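Endo-b-1,4-glucanase (Nasutitermes takasagoensis, PDB 1KS8) probably hydrolyses internal beta-1,4-glucosidic linkages of cellulose and related beta-glucans, as a family 9 endoglucanase with an (alpha/alpha)6 catalytic domain. Local coordinates at residues G115-G120 / R137-I142; Q44-T49 / Q110-G115. All blocks are in the same frame, centred on the assembly; numbering follows the deposited sequence.

Interaction 1 (G115-G120 / R137-I142); sequences GQVGQG and RPAYKI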
loop_
_atom_site.group_PDB
_atom_site.type_symbol
_atom_site.label_atom_id
_atom_site.label_comp_id
_atom_site.label_asym_id
_atom_site.label_seq_id
_atom_site.Cartn_x
_atom_site.Cartn_y
_atom_site.Cartn_z
ATOM N N GLY A 115 -1.761 15.948 3.703
ATOM C CA GLY A 115 -1.442 14.862 2.793
ATOM C C GLY A 115 0.028 14.624 2.528
ATOM O O GLY A 115 0.379 13.728 1.757
ATOM N N GLN A 116 0.899 15.408 3.150
ATOM C CA GLN A 116 2.322 15.214 2.931
ATOM C C GLN A 116 3.182 15.892 3.978
ATOM O O GLN A 116 2.852 16.975 4.456
ATOM C CB GLN A 116 2.717 15.754 1.550
ATOM C CG GLN A 116 4.063 15.250 1.030
ATOM C CD GLN A 116 4.345 15.716 -0.390
ATOM O OE1 GLN A 116 3.496 15.590 -1.274
ATOM N NE2 GLN A 116 5.542 16.249 -0.617
ATOM N N VAL A 117 4.270 15.228 4.353
ATOM C CA VAL A 117 5.253 15.802 5.264
ATOM C C VAL A 117 6.581 15.504 4.584
ATOM O O VAL A 117 6.904 14.341 4.297
ATOM C CB VAL A 117 5.246 15.176 6.668
ATOM C CG1 VAL A 117 6.336 15.835 7.517
ATOM C CG2 VAL A 117 3.888 15.381 7.324
ATOM N N GLY A 118 7.331 16.566 4.308
ATOM C CA GLY A 118 8.599 16.447 3.619
ATOM C C GLY A 118 8.384 16.888 2.182
ATOM O O GLY A 118 7.332 16.614 1.599
ATOM N N GLN A 119 9.355 17.599 1.618
ATOM C CA GLN A 119 9.254 18.042 0.233
ATOM C C GLN A 119 10.068 17.072 -0.607
ATOM O O GLN A 119 11.151 16.660 -0.199
ATOM C CB GLN A 119 9.823 19.451 0.055
ATOM C CG GLN A 119 9.684 19.938 -1.382
ATOM C CD GLN A 119 10.749 20.935 -1.787
ATOM O OE1 GLN A 119 11.942 20.707 -1.578
ATOM N NE2 GLN A 119 10.327 22.039 -2.396
ATOM N N GLY A 120 9.555 16.713 -1.778
ATOM C CA GLY A 120 10.275 15.781 -2.628
ATOM C C GLY A 120 11.734 16.117 -2.874
ATOM O O GLY A 120 12.614 15.284 -2.653
ATOM N N ARG A 137 11.140 20.126 6.820
ATOM C CA ARG A 137 10.158 19.168 6.333
ATOM C C ARG A 137 8.782 19.820 6.338
ATOM O O ARG A 137 8.025 19.718 7.306
ATOM C CB ARG A 137 10.174 17.901 7.197
ATOM C CG ARG A 137 11.356 16.993 6.873
ATOM C CD ARG A 137 11.548 15.879 7.889
ATOM N NE ARG A 137 10.441 14.927 7.945
ATOM C CZ ARG A 137 10.181 14.002 7.022
ATOM N NH1 ARG A 137 10.943 13.888 5.942
ATOM N NH2 ARG A 137 9.166 13.164 7.199
ATOM N N PRO A 138 8.448 20.521 5.245
ATOM C CA PRO A 138 7.154 21.192 5.136
ATOM C C PRO A 138 6.013 20.189 5.151
ATOM O O PRO A 138 6.177 19.040 4.735
ATOM C CB PRO A 138 7.244 21.917 3.791
ATOM C CG PRO A 138 8.716 22.099 3.578
ATOM C CD PRO A 138 9.287 20.799 4.066
ATOM N N ALA A 139 4.861 20.631 5.640
ATOM C CA ALA A 139 3.671 19.796 5.677
ATOM C C ALA A 139 2.662 20.470 4.759
ATOM O O ALA A 139 2.463 21.686 4.828
ATOM C CB ALA A 139 3.127 19.704 7.097
ATOM N N TYR A 140 2.039 19.683 3.889
ATOM C CA TYR A 140 1.067 20.208 2.939
ATOM C C TYR A 140 -0.305 19.607 3.213
ATOM O O TYR A 140 -0.418 18.426 3.551
ATOM C CB TYR A 140 1.502 19.872 1.511
ATOM C CG TYR A 140 2.899 20.337 1.154
ATOM C CD1 TYR A 140 3.266 21.676 1.278
ATOM C CD2 TYR A 140 3.847 19.440 0.664
ATOM C CE1 TYR A 140 4.545 22.112 0.920
ATOM C CE2 TYR A 140 5.125 19.863 0.303
ATOM C CZ TYR A 140 5.465 21.196 0.432
ATOM O OH TYR A 140 6.729 21.610 0.065
ATOM N N LYS A 141 -1.346 20.414 3.049
ATOM C CA LYS A 141 -2.696 19.953 3.321
ATOM C C LYS A 141 -3.706 20.292 2.234
ATOM O O LYS A 141 -3.450 21.113 1.349
ATOM C CB LYS A 141 -3.188 20.581 4.626
ATOM C CG LYS A 141 -3.380 22.095 4.529
ATOM C CD LYS A 141 -3.861 22.693 5.844
ATOM C CE LYS A 141 -4.265 24.151 5.679
ATOM N NZ LYS A 141 -3.150 24.988 5.169
ATOM N N ILE A 142 -4.850 19.626 2.313
ATOM C CA ILE A 142 -5.961 19.910 1.426
ATOM C C ILE A 142 -7.017 20.464 2.382
ATOM O O ILE A 142 -7.007 20.155 3.579
ATOM C CB ILE A 142 -6.515 18.648 0.697
ATOM C CG1 ILE A 142 -6.777 17.513 1.688
ATOM C CG2 ILE A 142 -5.546 18.213 -0.394
ATOM C CD1 ILE A 142 -7.475 16.312 1.059
#

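Interaction 2 (Q44-T49 / Q110-G115); sequences QGQDLT and QNEFYG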
loop_
_atom_site.group_PDB
_atom_site.type_symbol
_atom_site.label_atom_id
_atom_site.label_comp_id
_atom_site.label_asym_id
_atom_site.label_seq_id
_atom_site.Cartn_x
_atom_site.Cartn_y
_atom_site.Cartn_z
ATOM N N GLN A 44 0.128 24.821 12.156
ATOM C CA GLN A 44 -0.088 25.443 13.462
ATOM C C GLN A 44 0.737 24.718 14.519
ATOM O O GLN A 44 0.594 24.961 15.715
ATOM C CB GLN A 44 -1.569 25.408 13.860
ATOM C CG GLN A 44 -2.406 26.511 13.231
ATOM C CD GLN A 44 -2.652 26.293 11.759
ATOM O OE1 GLN A 44 -2.749 27.246 10.984
ATOM N NE2 GLN A 44 -2.774 25.034 11.363
ATOM N N GLY A 45 1.606 23.820 14.069
ATOM C CA GLY A 45 2.437 23.076 14.997
ATOM C C GLY A 45 1.806 21.783 15.475
ATOM O O GLY A 45 2.295 21.174 16.427
ATOM N N GLN A 46 0.723 21.360 14.826
ATOM C CA GLN A 46 0.058 20.119 15.205
ATOM C C GLN A 46 1.020 18.953 15.017
ATOM O O GLN A 46 1.780 18.909 14.054
ATOM C CB GLN A 46 -1.177 19.861 14.337
ATOM C CG GLN A 46 -2.243 20.943 14.363
ATOM C CD GLN A 46 -2.138 21.901 13.193
ATOM O OE1 GLN A 46 -3.151 22.400 12.699
ATOM N NE2 GLN A 46 -0.917 22.171 12.747
ATOM N N ASP A 47 0.971 18.004 15.940
ATOM C CA ASP A 47 1.828 16.830 15.868
ATOM C C ASP A 47 1.470 15.978 14.650
ATOM O O ASP A 47 0.319 15.587 14.479
ATOM C CB ASP A 47 1.661 16.013 17.155
ATOM C CG ASP A 47 2.408 14.696 17.120
ATOM O OD1 ASP A 47 3.419 14.597 16.394
ATOM O OD2 ASP A 47 1.990 13.765 17.841
ATOM N N LEU A 48 2.457 15.716 13.794
ATOM C CA LEU A 48 2.242 14.874 12.620
ATOM C C LEU A 48 3.286 13.762 12.590
ATOM O O LEU A 48 3.601 13.218 11.531
ATOM C CB LEU A 48 2.314 15.692 11.324
ATOM C CG LEU A 48 1.206 16.718 11.052
ATOM C CD1 LEU A 48 1.478 17.391 9.712
ATOM C CD2 LEU A 48 -0.162 16.041 11.037
ATOM N N THR A 49 3.827 13.429 13.758
ATOM C CA THR A 49 4.828 12.372 13.837
ATOM C C THR A 49 4.188 11.004 13.654
ATOM O O THR A 49 3.017 10.795 13.981
ATOM C CB THR A 49 5.576 12.386 15.185
ATOM O OG1 THR A 49 4.642 12.212 16.262
ATOM C CG2 THR A 49 6.334 13.695 15.357
ATOM N N GLN A 110 -12.330 18.897 10.630
ATOM C CA GLN A 110 -13.258 18.063 9.877
ATOM C C GLN A 110 -13.041 18.105 8.364
ATOM O O GLN A 110 -13.070 17.062 7.706
ATOM C CB GLN A 110 -14.703 18.429 10.228
ATOM C CG GLN A 110 -15.126 17.948 11.619
ATOM C CD GLN A 110 -14.504 18.752 12.753
ATOM O OE1 GLN A 110 -14.419 18.279 13.890
ATOM N NE2 GLN A 110 -14.087 19.975 12.454
ATOM N N ASN A 111 -12.811 19.295 7.818
ATOM C CA ASN A 111 -12.583 19.442 6.386
ATOM C C ASN A 111 -11.164 19.893 6.054
ATOM O O ASN A 111 -10.951 20.672 5.127
ATOM C CB ASN A 111 -13.593 20.425 5.790
ATOM C CG ASN A 111 -15.016 19.912 5.873
ATOM O OD1 ASN A 111 -15.318 18.816 5.402
ATOM N ND2 ASN A 111 -15.898 20.704 6.472
ATOM N N GLU A 112 -10.197 19.406 6.825
ATOM C CA GLU A 112 -8.794 19.738 6.602
ATOM C C GLU A 112 -7.999 18.461 6.799
ATOM O O GLU A 112 -8.219 17.726 7.761
ATOM C CB GLU A 112 -8.312 20.802 7.590
ATOM C CG GLU A 112 -6.907 21.315 7.288
ATOM C CD GLU A 112 -6.490 22.459 8.189
ATOM O OE1 GLU A 112 -6.034 22.198 9.322
ATOM O OE2 GLU A 112 -6.631 23.625 7.763
ATOM N N PHE A 113 -7.074 18.194 5.886
ATOM C CA PHE A 113 -6.282 16.980 5.984
ATOM C C PHE A 113 -4.874 17.159 5.436
ATOM O O PHE A 113 -4.691 17.602 4.299
ATOM C CB PHE A 113 -6.984 15.852 5.222
ATOM C CG PHE A 113 -6.321 14.519 5.378
ATOM C CD1 PHE A 113 -6.408 13.829 6.578
ATOM C CD2 PHE A 113 -5.583 13.969 4.336
ATOM C CE1 PHE A 113 -5.767 12.607 6.745
ATOM C CE2 PHE A 113 -4.935 12.744 4.490
ATOM C CZ PHE A 113 -5.028 12.063 5.698
ATOM N N TYR A 114 -3.876 16.821 6.242
ATOM C CA TYR A 114 -2.502 16.925 5.778
ATOM C C TYR A 114 -2.160 15.699 4.946
ATOM O O TYR A 114 -2.270 14.563 5.411
ATOM C CB TYR A 114 -1.536 17.087 6.954
ATOM C CG TYR A 114 -1.487 18.513 7.442
ATOM C CD1 TYR A 114 -2.473 19.017 8.295
ATOM C CD2 TYR A 114 -0.499 19.385 6.987
ATOM C CE1 TYR A 114 -2.472 20.363 8.676
ATOM C CE2 TYR A 114 -0.491 20.725 7.360
ATOM C CZ TYR A 114 -1.480 21.206 8.201
ATOM O OH TYR A 114 -1.475 22.536 8.551
ATOM N N GLY A 115 -1.761 15.948 3.703
ATOM C CA GLY A 115 -1.442 14.862 2.793
ATOM C C GLY A 115 0.028 14.624 2.528
ATOM O O GLY A 115 0.379 13.728 1.757
HETATM O O HOH W 1 -3.609 23.668 9.492
#

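Interaction 1 (G115-G120 / R137-I142)
Tyr140 O receives two backbone N-H groups, from Gly115 N at 2.8 Å and, weakly, from Gln116 N at 3.3 Å, the signature of a classic beta bulge. The bulge lies where strand 113-117 pairs antiparallel with strand 139-142, an outer strand of the small three-stranded sheet beside the helices of this (alpha/alpha)6 enzyme. Regular pairing resumes at once, Tyr140 N donating to Gln116 O at 2.9 Å. Val117 and Ala139 follow as a non-hydrogen-bonded pair, CG2 resting loosely against CB. Beyond the strands, Gly118 N reaches Pro138 O at 2.8 Å in a nearly straight bond (166°).

Gln116 and Tyr140 share a face of the sheet and run side by side. With CG anti to the backbone N (chi1 -163°) and the chain extended beyond, the Gln116 amide lies at the ring edge, its plane almost perpendicular to the ring. Farther out, Tyr140 OH meets Gln119 CG at 3.7 Å.

Gly118 CA lies over one face of the Arg137 guanidinium, toward its rim, while Asp40 forms a salt bridge with NE and Phe58 O accepts from NH1. Gln116 NE2, also bonded to Asp201, donates to Gly118 O at 2.9 Å, with that oxygen in the amide plane.

Interaction 2 (Q44-T49 / Q110-G115)
Leu48 and Tyr114 bring the two backbones to 8.6 Å between their CA atoms, too far for strand pairing, and the irregular loop 44-49 meets segment 110-115 through side chains and a water, with no direct hydrogen bond between them. Both residues turn their side chains toward the opposing segment, and they cross at about a right angle. Leu48 touches with one branch: CD1 lies 3.9 Å from Tyr114 CG and sits nearest the CG and CD2 atoms of that ring. This methyl is 4.3 Å from the ring centroid and 30° off the ring normal, an off-centre CH-pi contact. Ala139 of the neighbouring strand touches both side chains and adds to this apolar patch.

At the phenol end the chemistry turns polar. A water donates to Glu112 OE1 at 2.8 Å and is bonded to Tyr114 OH at 2.6 Å. It also lies 2.5 Å from Gln44 NE2, an unusually short contact whose donor direction is doubtful. As modelled, Gln44 NE2 donates to Gln46 OE1 at 3.0 Å within its own loop. Direct partners fix the other two groups: Asp43 N bonds Tyr114 OH, and Thr108 OG1 bonds Glu112 OE1. Within the loop, Asp47 OD1 takes the backbone N of Thr49 at 2.9 Å, from above the carboxylate plane, and, with its syn lone pair, Asp47 OD1 also accepts from Thr49 OG1; Lys105 forms a salt bridge with the other oxygen. The bond to Thr49 N defines an Asx turn, here in a surface loop packed on the sheet beside the helices of a family 9 (alpha/alpha)6 glycosidase.

Strand 113-117 takes part in both contacts, and Gly115 belongs to both, yet the strand is used differently in each. Interaction 1 joins it edge to edge with strand 139-142 through the main chain, whereas interaction 2 brings the loop before strand 60-61 onto its side chains and buries much less surface, 177 Å² against 456 Å². Each combines buried and partly exposed residues, but interaction 2 also reaches exposed Gln44, and there a water takes the place of direct polar bonds. They touch directly: Tyr114 CD2 is 3.6 Å from Tyr140 O, and Ile142 N probably bonds Phe113 O, continuing the strand pairing. Both lie away from the predicted catalytic residues.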